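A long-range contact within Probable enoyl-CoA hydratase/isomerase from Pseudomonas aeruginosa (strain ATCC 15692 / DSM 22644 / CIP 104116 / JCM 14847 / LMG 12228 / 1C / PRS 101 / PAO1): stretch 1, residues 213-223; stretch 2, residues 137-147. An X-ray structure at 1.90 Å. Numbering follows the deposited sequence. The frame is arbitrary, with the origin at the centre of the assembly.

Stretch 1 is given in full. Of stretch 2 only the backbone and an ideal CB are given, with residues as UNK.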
# COMPACT_ATOMS: atom_id res chain seq x y z
N PRO A 213 -15.15 -14.06 -0.52
CA PRO A 213 -16.21 -13.77 0.46
C PRO A 213 -16.22 -12.34 0.94
O PRO A 213 -17.24 -11.94 1.51
CB PRO A 213 -15.91 -14.72 1.62
CG PRO A 213 -14.89 -15.74 1.03
CD PRO A 213 -14.16 -15.04 -0.04
N PHE A 214 -15.15 -11.57 0.69
CA PHE A 214 -14.93 -10.26 1.30
C PHE A 214 -14.98 -9.12 0.27
O PHE A 214 -15.12 -7.95 0.65
CB PHE A 214 -13.54 -10.21 2.03
CG PHE A 214 -13.23 -11.46 2.90
CD1 PHE A 214 -13.79 -11.61 4.17
CD2 PHE A 214 -12.38 -12.49 2.44
CE1 PHE A 214 -13.55 -12.79 4.94
CE2 PHE A 214 -12.11 -13.68 3.23
CZ PHE A 214 -12.65 -13.78 4.50
N ILE A 215 -14.84 -9.43 -1.03
CA ILE A 215 -14.48 -8.39 -1.99
C ILE A 215 -15.63 -7.41 -2.23
O ILE A 215 -15.41 -6.21 -2.44
CB ILE A 215 -14.00 -9.03 -3.31
CG1 ILE A 215 -13.66 -7.95 -4.33
CG2 ILE A 215 -15.04 -9.93 -3.92
CD1 ILE A 215 -12.45 -7.16 -3.94
N GLU A 216 -16.87 -7.89 -2.19
CA GLU A 216 -17.98 -6.96 -2.45
C GLU A 216 -18.10 -5.96 -1.31
O GLU A 216 -18.22 -4.75 -1.55
CB GLU A 216 -19.30 -7.72 -2.64
CG GLU A 216 -19.33 -8.68 -3.84
CD GLU A 216 -20.68 -9.40 -3.97
OE1 GLU A 216 -21.47 -9.38 -3.00
OE2 GLU A 216 -20.95 -9.99 -5.04
N GLU A 217 -18.05 -6.44 -0.05
CA GLU A 217 -18.06 -5.53 1.09
C GLU A 217 -16.87 -4.57 1.02
O GLU A 217 -17.04 -3.35 1.16
CB GLU A 217 -18.06 -6.31 2.41
CG GLU A 217 -18.28 -5.40 3.64
CD GLU A 217 -18.52 -6.14 4.97
OE1 GLU A 217 -17.93 -7.24 5.17
OE2 GLU A 217 -19.30 -5.60 5.83
N LEU A 218 -15.68 -5.10 0.75
CA LEU A 218 -14.49 -4.26 0.59
C LEU A 218 -14.69 -3.21 -0.49
O LEU A 218 -14.33 -2.04 -0.29
CB LEU A 218 -13.28 -5.12 0.26
CG LEU A 218 -11.89 -4.50 0.26
CD1 LEU A 218 -11.68 -3.68 1.51
CD2 LEU A 218 -10.88 -5.66 0.16
N ARG A 219 -15.24 -3.59 -1.65
CA ARG A 219 -15.51 -2.60 -2.70
C ARG A 219 -16.42 -1.50 -2.18
O ARG A 219 -16.16 -0.32 -2.41
CB ARG A 219 -16.13 -3.27 -3.94
CG ARG A 219 -15.06 -3.79 -4.92
CD ARG A 219 -15.71 -4.62 -6.00
NE ARG A 219 -14.85 -5.56 -6.70
CZ ARG A 219 -15.27 -6.75 -7.10
NH1 ARG A 219 -16.52 -7.13 -6.86
NH2 ARG A 219 -14.45 -7.56 -7.74
N ARG A 220 -17.45 -1.88 -1.41
CA ARG A 220 -18.41 -0.90 -0.91
C ARG A 220 -17.81 -0.07 0.23
O ARG A 220 -18.05 1.14 0.32
CB ARG A 220 -19.70 -1.65 -0.50
CG ARG A 220 -20.35 -1.25 0.84
CD ARG A 220 -21.35 -2.31 1.30
NE ARG A 220 -21.62 -2.32 2.76
CZ ARG A 220 -20.69 -2.53 3.69
NH1 ARG A 220 -19.43 -2.71 3.32
NH2 ARG A 220 -20.98 -2.54 4.99
N VAL A 221 -17.01 -0.68 1.10
CA VAL A 221 -16.35 0.12 2.13
C VAL A 221 -15.41 1.13 1.48
O VAL A 221 -15.37 2.30 1.88
CB VAL A 221 -15.63 -0.77 3.15
CG1 VAL A 221 -14.67 0.12 4.00
CG2 VAL A 221 -16.65 -1.51 4.03
N ILE A 222 -14.60 0.70 0.51
CA ILE A 222 -13.67 1.64 -0.11
C ILE A 222 -14.45 2.83 -0.71
O ILE A 222 -13.98 3.98 -0.69
CB ILE A 222 -12.83 0.89 -1.16
CG1 ILE A 222 -11.81 -0.04 -0.47
CG2 ILE A 222 -12.03 1.83 -2.07
CD1 ILE A 222 -11.00 -0.92 -1.42
N ALA A 223 -15.67 2.58 -1.22
CA ALA A 223 -16.48 3.69 -1.75
C ALA A 223 -16.99 4.61 -0.64
O ALA A 223 -16.90 5.84 -0.78
CB ALA A 223 -17.65 3.15 -2.59
N UNK A 137 -8.72 4.93 4.91
CA UNK A 137 -8.72 4.80 3.45
C UNK A 137 -8.28 3.38 3.10
O UNK A 137 -7.85 2.59 3.97
CB UNK A 137 -7.80 5.84 2.80
N UNK A 138 -8.51 3.03 1.82
CA UNK A 138 -8.16 1.73 1.21
C UNK A 138 -8.77 0.52 1.96
O UNK A 138 -8.24 -0.59 1.93
CB UNK A 138 -6.64 1.58 1.17
N UNK A 139 -9.94 0.70 2.56
CA UNK A 139 -10.60 -0.40 3.23
C UNK A 139 -10.08 -0.77 4.61
O UNK A 139 -10.56 -1.73 5.22
CB UNK A 139 -10.51 -1.64 2.33
N UNK A 140 -9.14 0.01 5.13
CA UNK A 140 -8.55 -0.25 6.43
C UNK A 140 -9.57 -0.17 7.54
O UNK A 140 -9.37 -0.80 8.58
CB UNK A 140 -7.41 0.73 6.70
N UNK A 141 -10.67 0.60 7.36
CA UNK A 141 -11.72 0.65 8.37
C UNK A 141 -12.48 -0.66 8.45
O UNK A 141 -13.10 -0.95 9.47
CB UNK A 141 -12.69 1.80 8.07
N UNK A 142 -12.43 -1.45 7.39
CA UNK A 142 -12.95 -2.81 7.48
C UNK A 142 -11.87 -3.84 7.83
O UNK A 142 -12.09 -4.71 8.69
CB UNK A 142 -13.61 -3.19 6.16
N UNK A 143 -10.75 -3.83 7.11
CA UNK A 143 -9.75 -4.89 7.24
C UNK A 143 -9.15 -4.91 8.65
O UNK A 143 -9.01 -5.96 9.25
CB UNK A 143 -8.64 -4.71 6.20
N UNK A 144 -8.82 -3.76 9.18
CA UNK A 144 -8.07 -3.78 10.45
C UNK A 144 -8.88 -4.23 11.66
O UNK A 144 -8.38 -5.03 12.46
CB UNK A 144 -7.51 -2.38 10.73
N UNK A 145 -10.14 -3.80 11.84
CA UNK A 145 -10.89 -4.34 12.98
C UNK A 145 -11.17 -5.82 12.82
O UNK A 145 -11.24 -6.54 13.83
CB UNK A 145 -12.21 -3.58 13.16
N UNK A 146 -11.30 -6.30 11.59
CA UNK A 146 -11.53 -7.72 11.38
C UNK A 146 -10.31 -8.55 11.76
O UNK A 146 -10.44 -9.65 12.30
CB UNK A 146 -11.91 -7.98 9.92
N UNK A 147 -9.13 -8.06 11.40
CA UNK A 147 -7.88 -8.74 11.68
C UNK A 147 -7.47 -8.60 13.12
O UNK A 147 -6.95 -9.55 13.71
CB UNK A 147 -6.77 -8.21 10.77

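Position 137 has its CA-to-CB bond directed away from stretch 1, which therefore places no demand on it; many side chains would serve. It is Glu137, whose carbonyl O opens a type I' turn.

At position 138 the CB again points away, but phi and psi of 56/32° are left-handed, comfortable for glycine, asparagine or aspartate. Phe138 takes it. Its ring still reaches stretch 1 at its edge, Phe138 CD1 lying 4.2 Å from Ile222 CD1.

Position 139 is the tightest point, its CA 5.0 Å from the CA of Ile222. An ideal CB would sit 2.5 Å from Leu218 CD1, a clash, and 3.5 Å from Ile222 CG1, while phi/psi of 78/6° would jam it against the preceding carbonyl. Both arguments demand glycine, and Gly139 it is. Its bare CA lets Leu218 CD1 pack at 3.9 Å. It occupies the N-cap position, and its carbonyl O accepts bonds from the N of positions 142 and 143.

Position 140 points away, at the start of a helix, where a small polar residue such as serine, threonine or aspartate is apt. Ser140 OG donates to Glu137 O at 2.8 Å, reinforcing the turn.

Position 141 points sideways, with its CB 4.8 Å from Val221 CG1. A small residue, alanine, serine or threonine, would fit beside that methyl. Ser141 OG approaches Val221 CG1 to 3.4 Å, a van der Waals contact.

Position 142 points toward the other helix, its CB facing the Val221 methyls and Leu218. A branched or flexible apolar side chain, leucine, isoleucine or methionine, is expected. Leu142 has more of its surface covered by the other stretch than any other residue here: its CB lies 4.1 Å from Val221 CG1, its CD2 4.0 Å from Leu218 CA, and its CD1 4.0 Å from Glu217 CD.

Position 143 points sideways, so only a side chain of some length can reach Leu218; isoleucine, leucine or methionine would do. Ile143 extends its CD1 to 4.1 Å from Leu218 CD1.

Positions 144 and 145 are out of reach and unconstrained by stretch 1. They are Leu144 and Pro145; the proline lacks an amide hydrogen, and the helix is kinked there.

Position 146 points toward stretch 1 across a wide gap, with the Phe214 ring and the Glu217 carboxylate ahead. A long side chain, preferably basic, suits both. One face of the Arg146 guanidinium lies over Phe214 CD1, with Arg146 CZ 3.8 Å from Phe214 CD1, while Arg146 NH2 stays 4.6 Å from Glu217 OE1, beyond a salt bridge.

Position 147 is out of reach; it is Met147.

Stretch 2, residues 137-147: EFGSSLILPRM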
# COMPACT_ATOMS: atom_id res chain seq x y z
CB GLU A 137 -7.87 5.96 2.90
CG GLU A 137 -6.99 5.70 1.81
CD GLU A 137 -5.72 5.05 2.24
OE1 GLU A 137 -5.72 4.32 3.25
OE2 GLU A 137 -4.74 5.26 1.50
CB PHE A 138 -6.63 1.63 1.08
CG PHE A 138 -6.14 0.88 -0.16
CD1 PHE A 138 -7.00 0.11 -0.93
CD2 PHE A 138 -4.82 0.94 -0.54
CE1 PHE A 138 -6.54 -0.57 -2.01
CE2 PHE A 138 -4.37 0.26 -1.63
CZ PHE A 138 -5.20 -0.49 -2.35
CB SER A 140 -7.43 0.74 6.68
OG SER A 140 -7.89 2.08 6.68
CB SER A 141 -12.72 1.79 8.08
OG SER A 141 -13.42 1.54 6.88
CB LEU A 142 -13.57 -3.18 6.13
CG LEU A 142 -14.07 -4.61 5.98
CD1 LEU A 142 -15.28 -4.76 6.87
CD2 LEU A 142 -14.29 -4.88 4.54
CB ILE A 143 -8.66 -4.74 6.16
CG1 ILE A 143 -9.28 -4.97 4.79
CG2 ILE A 143 -7.46 -5.69 6.38
CD1 ILE A 143 -8.35 -4.61 3.63
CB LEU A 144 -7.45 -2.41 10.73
CG LEU A 144 -6.27 -2.03 9.83
CD1 LEU A 144 -5.76 -0.66 10.25
CD2 LEU A 144 -5.11 -3.04 9.83
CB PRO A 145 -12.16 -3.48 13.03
CG PRO A 145 -11.86 -2.25 12.23
CD PRO A 145 -10.82 -2.68 11.18
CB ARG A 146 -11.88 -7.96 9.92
CG ARG A 146 -12.37 -9.34 9.63
CD ARG A 146 -13.05 -9.32 8.27
NE ARG A 146 -12.09 -9.21 7.19
CZ ARG A 146 -12.32 -8.59 6.04
NH1 ARG A 146 -11.39 -8.57 5.10
NH2 ARG A 146 -13.48 -7.98 5.84
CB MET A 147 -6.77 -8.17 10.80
CG MET A 147 -5.50 -8.94 10.88
SD MET A 147 -4.20 -8.09 9.97
CE MET A 147 -5.11 -7.60 8.54
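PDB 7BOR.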